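Local coordinates for periplasmic binding protein component of an ABC type zinc uptake transporter (Synechocystis sp., PDB 1PQ4), which binds zinc and probably delivers it, in the periplasm, to the membrane components of an ABC-type uptake transporter, at residues I9-Y14 / H133-P138; G21-V26 / R160-A165. All coordinates share one frame; numbering follows the deposited sequence.

Contact 1. Residues I9-Y14 / H133-P138. With ZN (zinc ion), chain C.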
loop_
_atom_site.group_PDB
_atom_site.type_symbol
_atom_site.label_atom_id
_atom_site.label_comp_id
_atom_site.label_asym_id
_atom_site.label_seq_id
_atom_site.Cartn_x
_atom_site.Cartn_y
_atom_site.Cartn_z
ATOM N N ILE A 9 -8.279 -1.955 2.382
ATOM C CA ILE A 9 -7.814 -2.146 0.992
ATOM C C ILE A 9 -7.403 -3.566 0.718
ATOM O O ILE A 9 -7.088 -4.319 1.645
ATOM C CB ILE A 9 -6.662 -1.156 0.679
ATOM C CG1 ILE A 9 -5.576 -1.256 1.768
ATOM C CG2 ILE A 9 -7.191 0.264 0.646
ATOM C CD1 ILE A 9 -4.223 -0.663 1.378
ATOM N N PRO A 10 -7.404 -3.968 -0.576
ATOM C CA PRO A 10 -7.051 -5.338 -0.959
ATOM C C PRO A 10 -5.784 -5.939 -0.348
ATOM O O PRO A 10 -5.824 -7.083 0.101
ATOM C CB PRO A 10 -7.002 -5.292 -2.542
ATOM C CG PRO A 10 -8.032 -4.125 -2.840
ATOM C CD PRO A 10 -7.709 -3.120 -1.744
ATOM N N PRO A 11 -4.664 -5.191 -0.320
ATOM C CA PRO A 11 -3.449 -5.792 0.269
ATOM C C PRO A 11 -3.687 -6.294 1.709
ATOM O O PRO A 11 -3.077 -7.260 2.154
ATOM C CB PRO A 11 -2.455 -4.639 0.260
ATOM C CG PRO A 11 -2.919 -3.771 -0.841
ATOM C CD PRO A 11 -4.389 -3.836 -0.832
ATOM N N GLN A 12 -4.563 -5.610 2.442
ATOM C CA GLN A 12 -4.820 -6.031 3.818
ATOM C C GLN A 12 -5.515 -7.365 3.861
ATOM O O GLN A 12 -5.444 -8.072 4.857
ATOM C CB GLN A 12 -5.670 -4.991 4.541
ATOM C CG GLN A 12 -4.902 -3.758 4.872
ATOM C CD GLN A 12 -5.817 -2.758 5.549
ATOM O OE1 GLN A 12 -6.793 -2.309 4.931
ATOM N NE2 GLN A 12 -5.518 -2.419 6.821
ATOM N N GLN A 13 -6.178 -7.751 2.776
ATOM C CA GLN A 13 -6.849 -9.033 2.817
ATOM C C GLN A 13 -5.760 -10.103 2.783
ATOM O O GLN A 13 -5.924 -11.187 3.332
ATOM C CB GLN A 13 -7.766 -9.163 1.583
ATOM C CG GLN A 13 -8.461 -10.486 1.468
ATOM C CD GLN A 13 -7.733 -11.459 0.578
ATOM O OE1 GLN A 13 -7.941 -12.670 0.664
ATOM N NE2 GLN A 13 -6.889 -10.953 -0.278
ATOM N N TYR A 14 -4.678 -9.806 2.063
ATOM C CA TYR A 14 -3.557 -10.738 1.978
ATOM C C TYR A 14 -2.968 -10.943 3.418
ATOM O O TYR A 14 -2.694 -12.063 3.847
ATOM C CB TYR A 14 -2.485 -10.148 1.064
ATOM C CG TYR A 14 -1.265 -11.028 0.865
ATOM C CD1 TYR A 14 -1.246 -12.015 -0.135
ATOM C CD2 TYR A 14 -0.145 -10.895 1.684
ATOM C CE1 TYR A 14 -0.149 -12.835 -0.308
ATOM C CE2 TYR A 14 0.982 -11.737 1.536
ATOM C CZ TYR A 14 0.950 -12.699 0.523
ATOM O OH TYR A 14 1.994 -13.546 0.341
ATOM N N HIS A 133 1.219 5.256 3.245
ATOM C CA HIS A 133 1.469 4.089 2.405
ATOM C C HIS A 133 2.378 3.048 3.023
ATOM O O HIS A 133 3.325 2.537 2.389
ATOM C CB HIS A 133 1.994 4.594 1.060
ATOM C CG HIS A 133 1.057 5.533 0.352
ATOM N ND1 HIS A 133 1.135 6.912 0.483
ATOM C CD2 HIS A 133 0.037 5.296 -0.508
ATOM C CE1 HIS A 133 0.216 7.476 -0.272
ATOM N NE2 HIS A 133 -0.461 6.523 -0.886
ATOM N N ILE A 134 2.100 2.735 4.283
ATOM C CA ILE A 134 2.978 1.813 5.003
ATOM C C ILE A 134 2.811 0.337 4.597
ATOM O O ILE A 134 3.622 -0.507 4.990
ATOM C CB ILE A 134 2.746 1.937 6.541
ATOM C CG1 ILE A 134 1.254 1.620 6.860
ATOM C CG2 ILE A 134 3.144 3.380 6.981
ATOM C CD1 ILE A 134 0.601 0.340 6.390
ATOM N N TRP A 135 1.800 0.037 3.785
ATOM C CA TRP A 135 1.575 -1.372 3.450
ATOM C C TRP A 135 2.475 -1.886 2.343
ATOM O O TRP A 135 2.390 -3.069 1.972
ATOM C CB TRP A 135 0.088 -1.615 3.084
ATOM C CG TRP A 135 -0.311 -0.941 1.761
ATOM C CD1 TRP A 135 -0.208 -1.453 0.492
ATOM C CD2 TRP A 135 -0.897 0.352 1.633
ATOM N NE1 TRP A 135 -0.714 -0.545 -0.427
ATOM C CE2 TRP A 135 -1.146 0.570 0.249
ATOM C CE3 TRP A 135 -1.251 1.350 2.565
ATOM C CZ2 TRP A 135 -1.737 1.749 -0.229
ATOM C CZ3 TRP A 135 -1.838 2.523 2.095
ATOM C CH2 TRP A 135 -2.081 2.709 0.709
ATOM N N LEU A 136 3.321 -0.997 1.816
ATOM C CA LEU A 136 4.206 -1.413 0.730
ATOM C C LEU A 136 5.639 -1.598 1.197
ATOM O O LEU A 136 6.553 -1.708 0.390
ATOM C CB LEU A 136 4.113 -0.403 -0.437
ATOM C CG LEU A 136 2.699 -0.467 -1.064
ATOM C CD1 LEU A 136 2.486 0.781 -1.923
ATOM C CD2 LEU A 136 2.491 -1.741 -1.878
ATOM N N SER A 137 5.841 -1.590 2.519
ATOM C CA SER A 137 7.172 -1.821 3.106
ATOM C C SER A 137 7.139 -3.162 3.840
ATOM O O SER A 137 6.442 -3.287 4.869
ATOM C CB SER A 137 7.497 -0.725 4.127
ATOM O OG SER A 137 8.644 -1.094 4.882
ATOM N N PRO A 138 7.868 -4.195 3.353
ATOM C CA PRO A 138 7.828 -5.488 4.090
ATOM C C PRO A 138 8.237 -5.297 5.578
ATOM O O PRO A 138 7.714 -5.961 6.464
ATOM C CB PRO A 138 8.891 -6.360 3.387
ATOM C CG PRO A 138 8.826 -5.851 1.930
ATOM C CD PRO A 138 8.688 -4.292 2.130
HETATM ZN ZN ZN C . -1.982 6.560 -2.351
HETATM O O HOH W 1 -2.416 4.405 -2.955
#
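The zinc site of this cluster 9 solute-binding protein has an apolar wall beside it, where Ile9 and Pro11 at the start of helix 10-20 meet Trp135 in the loop that leads into helix 138-155. Two residues before Trp135, His133 binds the zinc ion through NE2 at 2.1 Å. His37 and His197 supply the other two protein ligands, and water 1 also binds the zinc, its O at 2.3 Å. Asp131 accepts a hydrogen bond from His133 ND1, which probably helps fix the turn of the imidazole with NE2 facing the metal.

The indole of Trp135 is held between two layers. Over one face, Ile9 CD1 sits 3.5 Å from the centroid of the six-membered ring and 14° off its normal, a CH-pi contact. The opposite face has the carbonyl carbon of His133 above it, offset toward the rim. Trp135 CG lies between its backbone N and carbonyl carbon (chi1 68°), and this turns the indole toward helix 10-20. The buried indole N-H is satisfied by the carbonyl oxygen of Pro268, which helps fix the ring's rotation. Phe62 adds an edge-to-face contact. Ile9 reaches across with its CG1 branch, and CD1 at the end does all of the touching. Pro11 comes in obliquely, with CG 3.8 Å from Trp135 CD1.

Contact 2. Residues G21-V26 / R160-A165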
loop_
_atom_site.group_PDB
_atom_site.type_symbol
_atom_site.label_atom_id
_atom_site.label_comp_id
_atom_site.label_asym_id
_atom_site.label_seq_id
_atom_site.Cartn_x
_atom_site.Cartn_y
_atom_site.Cartn_z
ATOM N N GLY A 21 -6.095 -17.126 8.225
ATOM C CA GLY A 21 -6.470 -18.331 7.495
ATOM C C GLY A 21 -7.975 -18.551 7.592
ATOM O O GLY A 21 -8.732 -17.608 7.475
ATOM N N ASP A 22 -8.400 -19.792 7.824
ATOM C CA ASP A 22 -9.817 -20.137 7.900
ATOM C C ASP A 22 -10.551 -19.595 9.111
ATOM O O ASP A 22 -11.774 -19.717 9.196
ATOM C CB ASP A 22 -10.002 -21.661 7.893
ATOM C CG ASP A 22 -9.636 -22.276 6.588
ATOM O OD1 ASP A 22 -9.640 -21.544 5.567
ATOM O OD2 ASP A 22 -9.352 -23.499 6.585
ATOM N N LEU A 23 -9.827 -19.036 10.074
ATOM C CA LEU A 23 -10.484 -18.471 11.254
ATOM C C LEU A 23 -11.137 -17.113 11.007
ATOM O O LEU A 23 -11.825 -16.605 11.876
ATOM C CB LEU A 23 -9.469 -18.305 12.385
ATOM C CG LEU A 23 -8.834 -19.671 12.708
ATOM C CD1 LEU A 23 -7.681 -19.490 13.677
ATOM C CD2 LEU A 23 -9.925 -20.568 13.327
ATOM N N VAL A 24 -10.864 -16.503 9.856
ATOM C CA VAL A 24 -11.447 -15.200 9.545
ATOM C C VAL A 24 -12.065 -15.247 8.128
ATOM O O VAL A 24 -11.716 -16.078 7.302
ATOM C CB VAL A 24 -10.376 -14.035 9.586
ATOM C CG1 VAL A 24 -9.726 -13.924 11.035
ATOM C CG2 VAL A 24 -9.270 -14.263 8.564
ATOM N N ARG A 25 -13.002 -14.350 7.881
ATOM C CA ARG A 25 -13.654 -14.252 6.581
ATOM C C ARG A 25 -13.530 -12.760 6.316
ATOM O O ARG A 25 -14.048 -11.928 7.068
ATOM C CB ARG A 25 -15.105 -14.664 6.696
ATOM C CG ARG A 25 -15.921 -14.436 5.444
ATOM C CD ARG A 25 -17.321 -14.958 5.756
ATOM N NE ARG A 25 -17.224 -16.340 6.195
ATOM C CZ ARG A 25 -17.694 -16.811 7.347
ATOM N NH1 ARG A 25 -18.311 -16.016 8.221
ATOM N NH2 ARG A 25 -17.542 -18.098 7.603
ATOM N N VAL A 26 -12.793 -12.431 5.275
ATOM C CA VAL A 26 -12.461 -11.044 4.992
ATOM C C VAL A 26 -13.290 -10.346 3.954
ATOM O O VAL A 26 -13.506 -10.890 2.856
ATOM C CB VAL A 26 -10.991 -10.953 4.518
ATOM C CG1 VAL A 26 -10.625 -9.485 4.238
ATOM C CG2 VAL A 26 -10.060 -11.574 5.552
ATOM N N ARG A 160 -5.721 -18.431 19.937
ATOM C CA ARG A 160 -4.511 -17.684 20.130
ATOM C C ARG A 160 -3.287 -18.418 19.614
ATOM O O ARG A 160 -2.469 -17.822 18.926
ATOM C CB ARG A 160 -4.305 -17.367 21.614
ATOM C CG ARG A 160 -2.972 -16.684 21.909
ATOM C CD ARG A 160 -2.817 -16.356 23.425
ATOM N NE ARG A 160 -2.845 -14.912 23.655
ATOM C CZ ARG A 160 -3.950 -14.182 23.804
ATOM N NH1 ARG A 160 -5.153 -14.748 23.765
ATOM N NH2 ARG A 160 -3.850 -12.868 23.967
ATOM N N ASP A 161 -3.155 -19.708 19.927
ATOM C CA ASP A 161 -1.956 -20.408 19.488
ATOM C C ASP A 161 -1.815 -20.429 17.967
ATOM O O ASP A 161 -0.688 -20.358 17.438
ATOM C CB ASP A 161 -1.941 -21.842 20.015
ATOM C CG ASP A 161 -1.631 -21.925 21.527
ATOM O OD1 ASP A 161 -1.023 -20.996 22.084
ATOM O OD2 ASP A 161 -1.974 -22.947 22.153
ATOM N N GLN A 162 -2.943 -20.545 17.267
ATOM C CA GLN A 162 -2.902 -20.601 15.805
ATOM C C GLN A 162 -2.547 -19.223 15.235
ATOM O O GLN A 162 -1.754 -19.132 14.308
ATOM C CB GLN A 162 -4.240 -21.104 15.229
ATOM C CG GLN A 162 -4.173 -21.433 13.750
ATOM C CD GLN A 162 -3.221 -22.613 13.474
ATOM O OE1 GLN A 162 -3.454 -23.729 13.972
ATOM N NE2 GLN A 162 -2.149 -22.376 12.696
ATOM N N TYR A 163 -3.110 -18.152 15.785
ATOM C CA TYR A 163 -2.743 -16.820 15.268
ATOM C C TYR A 163 -1.260 -16.551 15.455
ATOM O O TYR A 163 -0.629 -15.892 14.613
ATOM C CB TYR A 163 -3.505 -15.705 15.991
ATOM C CG TYR A 163 -4.997 -15.690 15.721
ATOM C CD1 TYR A 163 -5.910 -15.861 16.767
ATOM C CD2 TYR A 163 -5.493 -15.578 14.414
ATOM C CE1 TYR A 163 -7.271 -15.936 16.535
ATOM C CE2 TYR A 163 -6.853 -15.654 14.168
ATOM C CZ TYR A 163 -7.746 -15.834 15.239
ATOM O OH TYR A 163 -9.106 -15.883 15.029
ATOM N N GLU A 164 -0.698 -17.000 16.588
ATOM C CA GLU A 164 0.731 -16.804 16.857
ATOM C C GLU A 164 1.593 -17.595 15.910
ATOM O O GLU A 164 2.615 -17.104 15.435
ATOM C CB GLU A 164 1.111 -17.280 18.273
ATOM C CG GLU A 164 0.158 -16.836 19.298
ATOM C CD GLU A 164 0.794 -15.907 20.255
ATOM O OE1 GLU A 164 0.963 -14.723 19.885
ATOM O OE2 GLU A 164 1.140 -16.375 21.363
ATOM N N ALA A 165 1.227 -18.849 15.683
ATOM C CA ALA A 165 2.022 -19.654 14.755
ATOM C C ALA A 165 1.879 -19.048 13.337
ATOM O O ALA A 165 2.878 -18.955 12.564
ATOM C CB ALA A 165 1.517 -21.123 14.754
#
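Leu23 meets Tyr163 where the edge of the N-terminal sheet faces the first turns of the long helix 160-185. Leu23 lies in a short 3-10 turn just before strand 24-28, the outermost strand on this side of the sheet. Its CB packs 3.6 Å from Tyr163 OH and also lies near CE2 of the ring. CG stands beside the backbone N, anti to the carbonyl carbon (chi1 -58°), and carries the branch toward the helix. At the tip, CD1 touches both residues of the helix. It lies 4.0 Å from Tyr163 CE2 and equally far from Tyr163 CZ, coming to the ring obliquely. The same methyl also reaches the preceding residue, Gln162, whose CG is 4.0 Å from Leu23 CD1. Gln162 therefore gives its aliphatic part to the contact, while its amide NE2 is hydrogen-bonded to Asn166.

Val24 adds a looser touch, with CG1 4.5 Å from Tyr163 OH. That hydroxyl is hydrogen-bonded to Asp156, which ties the phenol end to the residues just before the helix. With an alanine at Tyr163, Asp156 would probably lose this partner and a gap would open beside Leu23.

The two segments share no hydrogen bond or salt bridge; carbon atoms of Leu23 and Val24 meet the ring and its hydroxyl oxygen. The polar ends of Tyr163 and Gln162 find their partners on their own side, so sheet edge and helix are joined by van der Waals contact rather than by directed bonds.

Contact 1 is buried near the centre of the chain. Contact 2 is partly buried and lies about 22 Å from that centre, away from the zinc site. Their own centres are about 18 Å apart. Helix 10-20 and strand 24-28 follow each other in the chain and link the two places. They also touch directly, with Gln13 CG 3.7 Å from Val26 CG1. The partner segments lead into or begin the two long helices 138-155 and 160-185. Neither contact has a polar bond between its segments. Contact 1 uses an indole face beside a metal ligand, whereas contact 2 sets a leucine against a buried tyrosine, with Gln162 at the exposed margin.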